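PDB 4HQO: sporozoite surface protein 2 from Plasmodium vivax, which probably serves as a sporozoite surface receptor for gliding motility, pairing a metal-binding von Willebrand factor A domain with a thrombospondin type 1 domain. Local coordinates for residues V155-I160 with R172-C177; P221-S226 with T233-R238; C15-D20 with R55-L60. The protein carries 4 engineered substitutions. All blocks are in the same frame, centred on the assembly; numbering follows the deposited sequence.

Contact 1 (V155-I160 with R172-C177). Engineered in segment 155-160: R156 (natural residue Ser).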
ATOM      1  N   VAL A 155       6.698   0.737   6.513  1.00 40.37           N
ATOM      2  CA  VAL A 155       5.270   0.805   6.805  1.00 33.59           C
ATOM      3  C   VAL A 155       5.016   2.013   7.706  1.00 36.27           C
ATOM      4  O   VAL A 155       5.742   2.223   8.674  1.00 37.79           O
ATOM      5  CB  VAL A 155       4.770  -0.490   7.504  1.00 36.07           C
ATOM      6  CG1 VAL A 155       3.278  -0.423   7.763  1.00 34.50           C
ATOM      7  CG2 VAL A 155       5.104  -1.730   6.671  1.00 28.76           C
ATOM      8  N   ARG A 156       3.999   2.813   7.390  1.00 37.27           N
ATOM      9  CA  ARG A 156       3.610   3.919   8.268  1.00 32.56           C
ATOM     10  C   ARG A 156       2.615   3.413   9.299  1.00 32.15           C
ATOM     11  O   ARG A 156       1.773   2.581   8.979  1.00 33.72           O
ATOM     12  CB  ARG A 156       2.988   5.070   7.467  1.00 33.96           C
ATOM     13  CG  ARG A 156       3.951   5.752   6.501  1.00 60.58           C
ATOM     14  CD  ARG A 156       3.850   5.170   5.096  1.00 73.59           C
ATOM     15  NE  ARG A 156       4.771   5.813   4.159  1.00 89.22           N
ATOM     16  CZ  ARG A 156       4.525   6.961   3.531  1.00 95.38           C
ATOM     17  NH1 ARG A 156       3.383   7.609   3.740  1.00 93.56           N
ATOM     18  NH2 ARG A 156       5.425   7.464   2.696  1.00 98.13           N
ATOM     19  N   LEU A 157       2.715   3.904  10.531  1.00 36.94           N
ATOM     20  CA  LEU A 157       1.821   3.467  11.605  1.00 33.93           C
ATOM     21  C   LEU A 157       1.170   4.642  12.312  1.00 33.21           C
ATOM     22  O   LEU A 157       1.850   5.520  12.848  1.00 34.90           O
ATOM     23  CB  LEU A 157       2.561   2.606  12.641  1.00 35.14           C
ATOM     24  CG  LEU A 157       1.749   2.265  13.904  1.00 34.66           C
ATOM     25  CD1 LEU A 157       0.609   1.299  13.593  1.00 35.10           C
ATOM     26  CD2 LEU A 157       2.629   1.702  15.035  1.00 35.42           C
ATOM     27  N   ALA A 158      -0.157   4.657  12.311  1.00 31.17           N
ATOM     28  CA  ALA A 158      -0.886   5.664  13.055  1.00 36.75           C
ATOM     29  C   ALA A 158      -1.671   4.942  14.134  1.00 31.35           C
ATOM     30  O   ALA A 158      -2.253   3.877  13.888  1.00 29.32           O
ATOM     31  CB  ALA A 158      -1.817   6.453  12.134  1.00 30.69           C
ATOM     32  N   VAL A 159      -1.667   5.503  15.338  1.00 31.49           N
ATOM     33  CA  VAL A 159      -2.403   4.899  16.442  1.00 30.86           C
ATOM     34  C   VAL A 159      -3.593   5.770  16.829  1.00 29.54           C
ATOM     35  O   VAL A 159      -3.452   6.985  16.993  1.00 36.44           O
ATOM     36  CB  VAL A 159      -1.500   4.648  17.681  1.00 30.19           C
ATOM     37  CG1 VAL A 159      -2.278   3.907  18.773  1.00 30.61           C
ATOM     38  CG2 VAL A 159      -0.257   3.850  17.281  1.00 32.35           C
ATOM     39  N   ILE A 160      -4.765   5.147  16.952  1.00 32.51           N
ATOM     40  CA  ILE A 160      -5.969   5.841  17.420  1.00 34.71           C
ATOM     41  C   ILE A 160      -6.391   5.253  18.760  1.00 31.41           C
ATOM     42  O   ILE A 160      -6.638   4.053  18.873  1.00 29.95           O
ATOM     43  CB  ILE A 160      -7.139   5.695  16.432  1.00 30.07           C
ATOM     44  CG1 ILE A 160      -6.714   6.129  15.030  1.00 30.03           C
ATOM     45  CG2 ILE A 160      -8.348   6.528  16.899  1.00 28.82           C
ATOM     46  CD1 ILE A 160      -6.263   7.545  14.962  1.00 34.00           C
ATOM     47  N   ARG A 172       1.556   5.952  22.821  1.00 31.06           N
ATOM     48  CA  ARG A 172       2.531   6.907  22.321  1.00 37.16           C
ATOM     49  C   ARG A 172       3.844   6.198  22.014  1.00 42.34           C
ATOM     50  O   ARG A 172       4.528   6.522  21.041  1.00 37.95           O
ATOM     51  CB  ARG A 172       2.777   8.029  23.337  1.00 41.20           C
ATOM     52  CG  ARG A 172       1.638   9.037  23.466  1.00 40.14           C
ATOM     53  CD  ARG A 172       1.982  10.148  24.453  1.00 51.56           C
ATOM     54  NE  ARG A 172       2.391  11.375  23.770  1.00 74.75           N
ATOM     55  CZ  ARG A 172       3.646  11.804  23.675  1.00 84.81           C
ATOM     56  NH1 ARG A 172       4.636  11.116  24.228  1.00 89.42           N
ATOM     57  NH2 ARG A 172       3.910  12.931  23.029  1.00 87.74           N
ATOM     58  N   LEU A 173       4.191   5.227  22.849  1.00 38.66           N
ATOM     59  CA  LEU A 173       5.434   4.495  22.668  1.00 45.38           C
ATOM     60  C   LEU A 173       5.389   3.697  21.368  1.00 31.15           C
ATOM     61  O   LEU A 173       6.280   3.803  20.541  1.00 40.16           O
ATOM     62  CB  LEU A 173       5.708   3.584  23.868  1.00 40.72           C
ATOM     63  CG  LEU A 173       7.055   2.870  23.874  1.00 38.63           C
ATOM     64  CD1 LEU A 173       8.193   3.875  23.831  1.00 38.27           C
ATOM     65  CD2 LEU A 173       7.161   1.986  25.112  1.00 44.67           C
ATOM     66  N   ILE A 174       4.333   2.927  21.166  1.00 34.23           N
ATOM     67  CA  ILE A 174       4.244   2.124  19.954  1.00 36.85           C
ATOM     68  C   ILE A 174       4.085   3.005  18.704  1.00 44.03           C
ATOM     69  O   ILE A 174       4.492   2.621  17.612  1.00 38.09           O
ATOM     70  CB  ILE A 174       3.141   1.037  20.046  1.00 34.89           C
ATOM     71  CG1 ILE A 174       3.363  -0.039  18.980  1.00 36.05           C
ATOM     72  CG2 ILE A 174       1.718   1.649  19.929  1.00 29.61           C
ATOM     73  CD1 ILE A 174       2.506  -1.281  19.171  1.00 29.10           C
ATOM     74  N   ALA A 175       3.527   4.199  18.874  1.00 42.79           N
ATOM     75  CA  ALA A 175       3.360   5.124  17.749  1.00 40.99           C
ATOM     76  C   ALA A 175       4.675   5.821  17.392  1.00 43.13           C
ATOM     77  O   ALA A 175       4.835   6.350  16.293  1.00 40.04           O
ATOM     78  CB  ALA A 175       2.290   6.155  18.059  1.00 29.30           C
ATOM     79  N   GLY A 176       5.615   5.819  18.326  1.00 34.43           N
ATOM     80  CA  GLY A 176       6.896   6.449  18.087  1.00 40.57           C
ATOM     81  C   GLY A 176       6.904   7.923  18.441  1.00 45.56           C
ATOM     82  O   GLY A 176       7.708   8.682  17.914  1.00 45.10           O
ATOM     83  N   CYS A 177       6.005   8.336  19.328  1.00 43.69           N
ATOM     84  CA  CYS A 177       6.004   9.717  19.801  1.00 42.15           C
ATOM     85  C   CYS A 177       7.236   9.933  20.670  1.00 47.61           C
ATOM     86  O   CYS A 177       7.650   9.033  21.394  1.00 57.94           O
ATOM     87  CB  CYS A 177       4.731  10.021  20.604  1.00 41.23           C
ATOM     88  SG  CYS A 177       3.164   9.803  19.683  1.00 48.63           S
TER
HETATM   89  O   HOH W   1       4.394   5.379  13.988  1.00 39.58           O
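Strand 156-161 packs against the last turn of helix 168-175, with V159 and A175 the closest backbone positions at 5.9 Å between CA atoms. The helix ends in a Schellman motif: G176 takes a positive phi (88°), C177 N donates to R172 O at 2.9 Å, and G176 N reaches back to L173 O. L157 and V159, two residues apart, turn their side chains to the helix, while A158 between them faces the other way. The CG2 methyl of V159, beside its own backbone N, carries the tightest apolar touch, 3.5 Å from A175 CB. The same methyl meets I174 CG2 at 4.0 Å, so it rests between two consecutive residues of the final turn. L157 has CG anti to its backbone N (chi1 172°), which brings the CD2 methyl to 3.3 Å from I174 O, against the main chain of the helix end more than against its side chains. The I174 carbonyl accepts a hydrogen bond from K151 NZ; the methyl only packs against it. The two backbones are linked through one water, which donates to L157 O at 2.8 Å and to A175 O at 2.5 Å, satisfying a strand carbonyl and a helix-terminal carbonyl together. Beyond the turn, C177 CB lies 3.7 Å above the centre of the R172 guanidinium plane, and C177 SG forms a disulfide with C184. These elements belong to the beta-alpha-beta unit of strand 156-161, helix 168-175 and strand 187-188 in the von Willebrand factor A fold. Helix 140-152 packs on I174 through L144 and A147, strand 187-188 touches V159 through Y187, and helix 192-203 meets A158 through I199.

Contact 2 (P221-S226 with T233-R238)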
ATOM      1  N   PRO A 221      22.199  -9.808 -35.736  1.00 73.44           N
ATOM      2  CA  PRO A 221      23.114  -9.353 -36.787  1.00 66.38           C
ATOM      3  C   PRO A 221      22.388  -8.741 -37.980  1.00 64.23           C
ATOM      4  O   PRO A 221      21.268  -9.145 -38.289  1.00 68.44           O
ATOM      5  CB  PRO A 221      23.810 -10.645 -37.218  1.00 69.26           C
ATOM      6  CG  PRO A 221      23.787 -11.493 -36.002  1.00 72.72           C
ATOM      7  CD  PRO A 221      22.473 -11.201 -35.338  1.00 70.73           C
ATOM      8  N   TRP A 222      23.028  -7.773 -38.631  1.00 76.81           N
ATOM      9  CA  TRP A 222      22.528  -7.212 -39.882  1.00 67.20           C
ATOM     10  C   TRP A 222      22.333  -8.316 -40.906  1.00 62.99           C
ATOM     11  O   TRP A 222      23.114  -9.263 -40.961  1.00 60.43           O
ATOM     12  CB  TRP A 222      23.510  -6.181 -40.446  1.00 61.00           C
ATOM     13  CG  TRP A 222      23.501  -4.863 -39.735  1.00 62.68           C
ATOM     14  CD1 TRP A 222      24.378  -4.441 -38.780  1.00 64.90           C
ATOM     15  CD2 TRP A 222      22.572  -3.788 -39.930  1.00 67.88           C
ATOM     16  NE1 TRP A 222      24.051  -3.170 -38.366  1.00 69.01           N
ATOM     17  CE2 TRP A 222      22.949  -2.747 -39.059  1.00 73.13           C
ATOM     18  CE3 TRP A 222      21.459  -3.608 -40.761  1.00 65.86           C
ATOM     19  CZ2 TRP A 222      22.249  -1.542 -38.988  1.00 75.40           C
ATOM     20  CZ3 TRP A 222      20.768  -2.409 -40.691  1.00 67.75           C
ATOM     21  CH2 TRP A 222      21.165  -1.393 -39.809  1.00 72.38           C
ATOM     22  N   THR A 223      21.286  -8.202 -41.714  1.00 59.41           N
ATOM     23  CA  THR A 223      21.068  -9.149 -42.794  1.00 60.42           C
ATOM     24  C   THR A 223      22.008  -8.819 -43.952  1.00 61.76           C
ATOM     25  O   THR A 223      22.619  -7.746 -43.983  1.00 56.08           O
ATOM     26  CB  THR A 223      19.608  -9.115 -43.304  1.00 61.87           C
ATOM     27  OG1 THR A 223      19.336  -7.843 -43.905  1.00 59.57           O
ATOM     28  CG2 THR A 223      18.630  -9.355 -42.161  1.00 62.12           C
ATOM     29  N   ALA A 224      22.127  -9.748 -44.896  1.00 56.47           N
ATOM     30  CA  ALA A 224      22.900  -9.506 -46.107  1.00 54.06           C
ATOM     31  C   ALA A 224      22.231  -8.400 -46.912  1.00 56.48           C
ATOM     32  O   ALA A 224      21.029  -8.161 -46.767  1.00 55.87           O
ATOM     33  CB  ALA A 224      22.995 -10.777 -46.934  1.00 53.83           C
ATOM     34  N   CYS A 225      23.006  -7.724 -47.755  1.00 53.44           N
ATOM     35  CA  CYS A 225      22.465  -6.672 -48.606  1.00 63.11           C
ATOM     36  C   CYS A 225      21.391  -7.239 -49.532  1.00 60.02           C
ATOM     37  O   CYS A 225      21.488  -8.388 -49.970  1.00 53.80           O
ATOM     38  CB  CYS A 225      23.576  -6.005 -49.420  1.00 64.23           C
ATOM     39  SG  CYS A 225      23.112  -4.413 -50.150  1.00 76.24           S
ATOM     40  N   SER A 226      20.368  -6.433 -49.818  1.00 60.90           N
ATOM     41  CA  SER A 226      19.234  -6.876 -50.633  1.00 60.68           C
ATOM     42  C   SER A 226      19.653  -7.194 -52.063  1.00 57.67           C
ATOM     43  O   SER A 226      18.992  -7.968 -52.753  1.00 58.65           O
ATOM     44  CB  SER A 226      18.111  -5.830 -50.634  1.00 60.29           C
ATOM     45  OG  SER A 226      18.575  -4.568 -51.088  1.00 60.76           O
ATOM     46  N   THR A 233      19.529  -2.352 -49.678  1.00 73.60           N
ATOM     47  CA  THR A 233      19.233  -2.130 -48.266  1.00 76.44           C
ATOM     48  C   THR A 233      19.347  -3.425 -47.477  1.00 65.75           C
ATOM     49  O   THR A 233      19.110  -4.509 -48.008  1.00 62.99           O
ATOM     50  CB  THR A 233      17.801  -1.567 -48.047  1.00 74.74           C
ATOM     51  OG1 THR A 233      16.829  -2.513 -48.517  1.00 72.97           O
ATOM     52  CG2 THR A 233      17.611  -0.237 -48.766  1.00 75.07           C
ATOM     53  N   HIS A 234      19.706  -3.311 -46.205  1.00 65.77           N
ATOM     54  CA  HIS A 234      19.622  -4.446 -45.291  1.00 73.12           C
ATOM     55  C   HIS A 234      19.076  -3.988 -43.943  1.00 74.56           C
ATOM     56  O   HIS A 234      19.016  -2.793 -43.663  1.00 71.97           O
ATOM     57  CB  HIS A 234      20.972  -5.164 -45.143  1.00 70.14           C
ATOM     58  CG  HIS A 234      22.041  -4.345 -44.485  1.00 63.89           C
ATOM     59  ND1 HIS A 234      23.050  -4.908 -43.733  1.00 60.04           N
ATOM     60  CD2 HIS A 234      22.271  -3.010 -44.478  1.00 67.89           C
ATOM     61  CE1 HIS A 234      23.848  -3.957 -43.283  1.00 62.45           C
ATOM     62  NE2 HIS A 234      23.399  -2.795 -43.723  1.00 66.43           N
ATOM     63  N   SER A 235      18.670  -4.940 -43.111  1.00 73.68           N
ATOM     64  CA  SER A 235      18.053  -4.596 -41.839  1.00 76.28           C
ATOM     65  C   SER A 235      18.605  -5.419 -40.682  1.00 71.27           C
ATOM     66  O   SER A 235      19.340  -6.383 -40.886  1.00 66.95           O
ATOM     67  CB  SER A 235      16.538  -4.798 -41.925  1.00 79.73           C
ATOM     68  OG  SER A 235      16.217  -6.178 -41.923  1.00 66.29           O
ATOM     69  N   ARG A 236      18.249  -5.026 -39.465  1.00 72.31           N
ATOM     70  CA  ARG A 236      18.470  -5.874 -38.302  1.00 67.11           C
ATOM     71  C   ARG A 236      17.294  -5.776 -37.338  1.00 75.12           C
ATOM     72  O   ARG A 236      16.680  -4.716 -37.193  1.00 78.53           O
ATOM     73  CB  ARG A 236      19.795  -5.552 -37.607  1.00 66.99           C
ATOM     74  CG  ARG A 236      19.962  -4.120 -37.145  1.00 68.63           C
ATOM     75  CD  ARG A 236      21.279  -3.978 -36.400  1.00 70.63           C
ATOM     76  NE  ARG A 236      21.475  -2.648 -35.833  1.00 72.27           N
ATOM     77  CZ  ARG A 236      22.508  -2.314 -35.067  1.00 77.27           C
ATOM     78  NH1 ARG A 236      23.433  -3.219 -34.780  1.00 72.90           N
ATOM     79  NH2 ARG A 236      22.617  -1.081 -34.587  1.00 76.34           N
ATOM     80  N   SER A 237      16.970  -6.893 -36.697  1.00 80.06           N
ATOM     81  CA  SER A 237      15.819  -6.956 -35.804  1.00 86.19           C
ATOM     82  C   SER A 237      16.220  -7.364 -34.391  1.00 86.28           C
ATOM     83  O   SER A 237      17.377  -7.699 -34.133  1.00 82.89           O
ATOM     84  CB  SER A 237      14.771  -7.930 -36.352  1.00 85.76           C
ATOM     85  OG  SER A 237      14.308  -7.520 -37.628  1.00 74.40           O
ATOM     86  N   ARG A 238      15.254  -7.327 -33.481  1.00 79.36           N
ATOM     87  CA  ARG A 238      15.465  -7.755 -32.103  1.00 82.38           C
ATOM     88  C   ARG A 238      14.112  -7.916 -31.420  1.00 85.55           C
ATOM     89  O   ARG A 238      13.141  -7.267 -31.811  1.00 87.11           O
ATOM     90  CB  ARG A 238      16.327  -6.743 -31.339  1.00 82.13           C
ATOM     91  CG  ARG A 238      15.704  -5.367 -31.210  1.00 86.72           C
ATOM     92  CD  ARG A 238      16.526  -4.467 -30.305  1.00 85.53           C
ATOM     93  NE  ARG A 238      16.125  -3.067 -30.428  1.00 86.83           N
ATOM     94  CZ  ARG A 238      16.771  -2.052 -29.864  1.00 87.63           C
ATOM     95  NH1 ARG A 238      17.851  -2.278 -29.129  1.00 88.25           N
ATOM     96  NH2 ARG A 238      16.338  -0.811 -30.036  1.00 89.32           N
TER
HETATM   97  O   HOH W   2      18.272  -9.083 -37.836  1.00 65.14           O
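The tight half of this contact is a layered stack centred on W222. Trp/Arg layering, W222 with R236 and W219 in cation-pi contact with R236 and R238, is the hallmark of thrombospondin type 1 domains; here H234 forms the layer on the other face of W222 in an offset stack, its ring centroid 4.4 Å from that of the six-membered ring and the planes 28° apart. On the opposite face the R236 chain, extended from CG to NE, lays CD 3.5 Å from the five-membered ring centroid in a CH-pi contact. Its guanidinium continues nearly parallel to the indole, 10° from its plane. The imidazole is fixed from its edge: H234 ND1 donates in the ring plane to T223 O at 2.9 Å. T223 grips S235 twice, through T223 N to S235 O at 2.8 Å and by accepting S235 N on OG1 at 3.1 Å, the latter nearly straight at 172°. The T223 hydroxyl, between its own N and carbonyl carbon, thus stands in for a main-chain acceptor along an irregular segment running roughly antiparallel to the strand. More solvent-exposed is the end at S226 and T233, which lacks the ring packing but is still held by two hydrogen bonds. T233 N donates almost straight to S226 OG at 2.8 Å, while S226 N approaches T233 O obliquely at 2.9 Å, from above the carbonyl plane. Looser is the other end, where a water bridges P221 O and S237 N. Strand 248-255 pairs with strand 232-237, its C253 holding C225 in a disulfide.

Contact 3 (C15-D20 with R55-L60). Engineered in segment 15-20: Q18 (natural residue Ser).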
ATOM      1  N   CYS A  15       2.323   9.066  -9.533  1.00 52.54           N
ATOM      2  CA  CYS A  15       1.636   9.501  -8.329  1.00 44.93           C
ATOM      3  C   CYS A  15       1.712   8.406  -7.278  1.00 51.54           C
ATOM      4  O   CYS A  15       2.111   7.272  -7.561  1.00 51.86           O
ATOM      5  CB  CYS A  15       0.165   9.832  -8.616  1.00 49.95           C
ATOM      6  SG  CYS A  15      -0.135  11.085  -9.894  1.00 58.53           S
ATOM      7  N   ASN A  16       1.323   8.756  -6.062  1.00 41.67           N
ATOM      8  CA  ASN A  16       1.285   7.809  -4.968  1.00 46.29           C
ATOM      9  C   ASN A  16      -0.165   7.523  -4.603  1.00 49.22           C
ATOM     10  O   ASN A  16      -0.543   7.561  -3.435  1.00 47.62           O
ATOM     11  CB  ASN A  16       2.027   8.388  -3.768  1.00 56.29           C
ATOM     12  CG  ASN A  16       1.423   9.693  -3.287  1.00 53.61           C
ATOM     13  OD1 ASN A  16       0.639  10.332  -4.001  1.00 54.41           O
ATOM     14  ND2 ASN A  16       1.782  10.098  -2.074  1.00 54.47           N
ATOM     15  N   GLU A  17      -0.985   7.251  -5.615  1.00 43.35           N
ATOM     16  CA  GLU A  17      -2.418   7.105  -5.397  1.00 44.64           C
ATOM     17  C   GLU A  17      -2.783   5.765  -4.750  1.00 42.53           C
ATOM     18  O   GLU A  17      -3.823   5.642  -4.107  1.00 42.52           O
ATOM     19  CB  GLU A  17      -3.197   7.317  -6.705  1.00 42.31           C
ATOM     20  CG  GLU A  17      -3.149   6.149  -7.678  1.00 46.44           C
ATOM     21  CD  GLU A  17      -1.848   6.076  -8.468  1.00 51.31           C
ATOM     22  OE1 GLU A  17      -0.971   6.942  -8.274  1.00 57.86           O
ATOM     23  OE2 GLU A  17      -1.703   5.143  -9.288  1.00 55.40           O
ATOM     24  N   GLN A  18      -1.924   4.766  -4.918  1.00 35.22           N
ATOM     25  CA  GLN A  18      -2.160   3.462  -4.315  1.00 35.44           C
ATOM     26  C   GLN A  18      -1.794   3.486  -2.835  1.00 37.53           C
ATOM     27  O   GLN A  18      -0.678   3.866  -2.472  1.00 38.92           O
ATOM     28  CB  GLN A  18      -1.364   2.378  -5.044  1.00 33.23           C
ATOM     29  CG  GLN A  18      -1.694   2.269  -6.517  1.00 37.32           C
ATOM     30  CD  GLN A  18      -1.088   1.040  -7.167  1.00 49.46           C
ATOM     31  OE1 GLN A  18      -0.377   0.272  -6.525  1.00 47.92           O
ATOM     32  NE2 GLN A  18      -1.364   0.852  -8.450  1.00 59.54           N
ATOM     33  N   VAL A  19      -2.752   3.107  -1.992  1.00 33.26           N
ATOM     34  CA  VAL A  19      -2.544   2.990  -0.550  1.00 30.68           C
ATOM     35  C   VAL A  19      -3.141   1.671  -0.078  1.00 34.28           C
ATOM     36  O   VAL A  19      -4.315   1.403  -0.325  1.00 29.19           O
ATOM     37  CB  VAL A  19      -3.225   4.137   0.238  1.00 26.38           C
ATOM     38  CG1 VAL A  19      -2.986   3.976   1.748  1.00 29.05           C
ATOM     39  CG2 VAL A  19      -2.727   5.498  -0.238  1.00 27.07           C
ATOM     40  N   ASP A  20      -2.327   0.833   0.562  1.00 29.82           N
ATOM     41  CA  ASP A  20      -2.836  -0.370   1.219  1.00 24.97           C
ATOM     42  C   ASP A  20      -2.992  -0.026   2.690  1.00 29.35           C
ATOM     43  O   ASP A  20      -2.001   0.211   3.379  1.00 28.31           O
ATOM     44  CB  ASP A  20      -1.872  -1.537   1.076  1.00 24.29           C
ATOM     45  CG  ASP A  20      -1.836  -2.099  -0.320  1.00 34.52           C
ATOM     46  OD1 ASP A  20      -2.853  -1.992  -1.043  1.00 28.38           O
ATOM     47  OD2 ASP A  20      -0.785  -2.664  -0.687  1.00 29.70           O
ATOM     48  N   ARG A  55     -10.530   0.541  -6.682  1.00 35.80           N
ATOM     49  CA  ARG A  55      -9.587  -0.466  -7.150  1.00 33.32           C
ATOM     50  C   ARG A  55      -8.169   0.095  -7.281  1.00 36.07           C
ATOM     51  O   ARG A  55      -7.223  -0.483  -6.755  1.00 37.63           O
ATOM     52  CB  ARG A  55     -10.068  -1.034  -8.488  1.00 34.57           C
ATOM     53  CG  ARG A  55      -8.979  -1.690  -9.313  1.00 41.67           C
ATOM     54  CD  ARG A  55      -8.672  -3.063  -8.790  1.00 48.74           C
ATOM     55  NE  ARG A  55      -9.854  -3.908  -8.892  1.00 58.59           N
ATOM     56  CZ  ARG A  55     -10.276  -4.731  -7.937  1.00 59.14           C
ATOM     57  NH1 ARG A  55      -9.602  -4.836  -6.782  1.00 41.55           N
ATOM     58  NH2 ARG A  55     -11.378  -5.448  -8.146  1.00 55.30           N
ATOM     59  N   ASP A  56      -8.035   1.240  -7.949  1.00 35.51           N
ATOM     60  CA  ASP A  56      -6.716   1.795  -8.275  1.00 39.76           C
ATOM     61  C   ASP A  56      -6.100   2.693  -7.204  1.00 38.44           C
ATOM     62  O   ASP A  56      -4.965   3.149  -7.356  1.00 37.98           O
ATOM     63  CB  ASP A  56      -6.775   2.583  -9.590  1.00 44.66           C
ATOM     64  CG  ASP A  56      -7.175   1.720 -10.769  1.00 55.44           C
ATOM     65  OD1 ASP A  56      -6.897   0.497 -10.731  1.00 60.64           O
ATOM     66  OD2 ASP A  56      -7.768   2.268 -11.730  1.00 66.09           O
ATOM     67  N   THR A  57      -6.840   2.985  -6.141  1.00 30.82           N
ATOM     68  CA  THR A  57      -6.306   3.899  -5.134  1.00 31.57           C
ATOM     69  C   THR A  57      -6.229   3.252  -3.744  1.00 36.27           C
ATOM     70  O   THR A  57      -5.409   2.352  -3.522  1.00 32.34           O
ATOM     71  CB  THR A  57      -7.030   5.286  -5.128  1.00 41.82           C
ATOM     72  OG1 THR A  57      -8.392   5.146  -4.708  1.00 33.59           O
ATOM     73  CG2 THR A  57      -7.000   5.917  -6.525  1.00 33.54           C
ATOM     74  N   ILE A  58      -7.065   3.689  -2.810  1.00 36.08           N
ATOM     75  CA  ILE A  58      -7.015   3.104  -1.464  1.00 28.21           C
ATOM     76  C   ILE A  58      -7.715   1.744  -1.405  1.00 30.82           C
ATOM     77  O   ILE A  58      -8.863   1.615  -1.818  1.00 28.33           O
ATOM     78  CB  ILE A  58      -7.597   4.062  -0.403  1.00 27.95           C
ATOM     79  CG1 ILE A  58      -6.961   5.451  -0.556  1.00 36.24           C
ATOM     80  CG2 ILE A  58      -7.359   3.510   1.001  1.00 29.67           C
ATOM     81  CD1 ILE A  58      -7.432   6.479   0.456  1.00 37.10           C
ATOM     82  N   ASN A  59      -7.002   0.730  -0.916  1.00 32.86           N
ATOM     83  CA  ASN A  59      -7.587  -0.587  -0.662  1.00 26.92           C
ATOM     84  C   ASN A  59      -7.540  -0.872   0.834  1.00 34.92           C
ATOM     85  O   ASN A  59      -6.489  -0.755   1.476  1.00 29.13           O
ATOM     86  CB  ASN A  59      -6.835  -1.701  -1.395  1.00 28.68           C
ATOM     87  CG  ASN A  59      -6.902  -1.582  -2.915  1.00 34.43           C
ATOM     88  OD1 ASN A  59      -7.434  -0.611  -3.475  1.00 34.96           O
ATOM     89  ND2 ASN A  59      -6.342  -2.578  -3.592  1.00 24.41           N
ATOM     90  N   LEU A  60      -8.678  -1.249   1.389  1.00 29.32           N
ATOM     91  CA  LEU A  60      -8.790  -1.449   2.822  1.00 27.26           C
ATOM     92  C   LEU A  60      -8.577  -2.918   3.197  1.00 25.19           C
ATOM     93  O   LEU A  60      -9.067  -3.819   2.520  1.00 29.35           O
ATOM     94  CB  LEU A  60     -10.169  -0.966   3.296  1.00 28.42           C
ATOM     95  CG  LEU A  60     -10.525  -1.122   4.775  1.00 36.48           C
ATOM     96  CD1 LEU A  60      -9.628  -0.241   5.629  1.00 23.64           C
ATOM     97  CD2 LEU A  60     -12.015  -0.796   5.014  1.00 31.33           C
TER
HETATM   98  O   HOH W   3      -3.339   2.767  -9.574  1.00 43.48           O
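Two main-chain hydrogen bonds tie these segments: N59 N donates to V19 O at 2.8 Å, nearly along the C=O axis, and V19 N donates to T57 O at 3.2 Å from well above the carbonyl plane. They open the parallel pairing of the beta-alpha-beta crossover formed by strand 19-26, helix 33-49 and strand 58-65 in the von Willebrand factor A domain. The skewed second bond follows from T57, whose psi of -110° twists the chain just before the strand. T57 O is shared, taking R122 NH1 as well, and T57 OG1 is bonded to S54 OG. R122 also forms a salt bridge with D20 OD1, while D20 OD2 accepts from Q127 NE2; this buried carboxylate is therefore held at both oxygens, which probably favours its charged form. Near the surface, one water donates to D56 O at 2.8 Å and to E17 OE2 at 2.9 Å, and accepts from NE2 of the engineered Q18. It bridges the segments just before the strands pair. E17 CG, between its N and carbonyl carbon (chi1 76°), sits 3.5 Å from D56 O, and the bend at chi2 turns the carboxylate to the water. Close CA-H...O approaches run along the seam, including T57 CA to E17 O at 3.2 Å. V19 and I58 share one sheet face; on the other, D20 and N59 lie side by side, pointing the same way. C15, disulfide-bonded to C207, leads off into the two-stranded ribbon. The apolar touch between the paired strands is V19 CB against I58 CG1, 4.0 Å apart.

Contacts 1 and 3 both belong to the six-stranded sheet of the von Willebrand factor A domain, where strand 126-133 separates strand 19-26 from strand 156-161; their centres lie about 21 Å apart and their nearest atoms about 7 Å. Contact 2 stands off in the thrombospondin domain, its centre about 62 Å from that of contact 1 and 47 Å from that of contact 3, beyond the ribbon of strands 7-15 and 207-215. Contact 1 is nearer the magnesium site of S28, S30 and T103, with the I174 side chain about 13 Å from the metal. At contact 2 the S226 side chain comes about 8 Å from the glucose of the glycan.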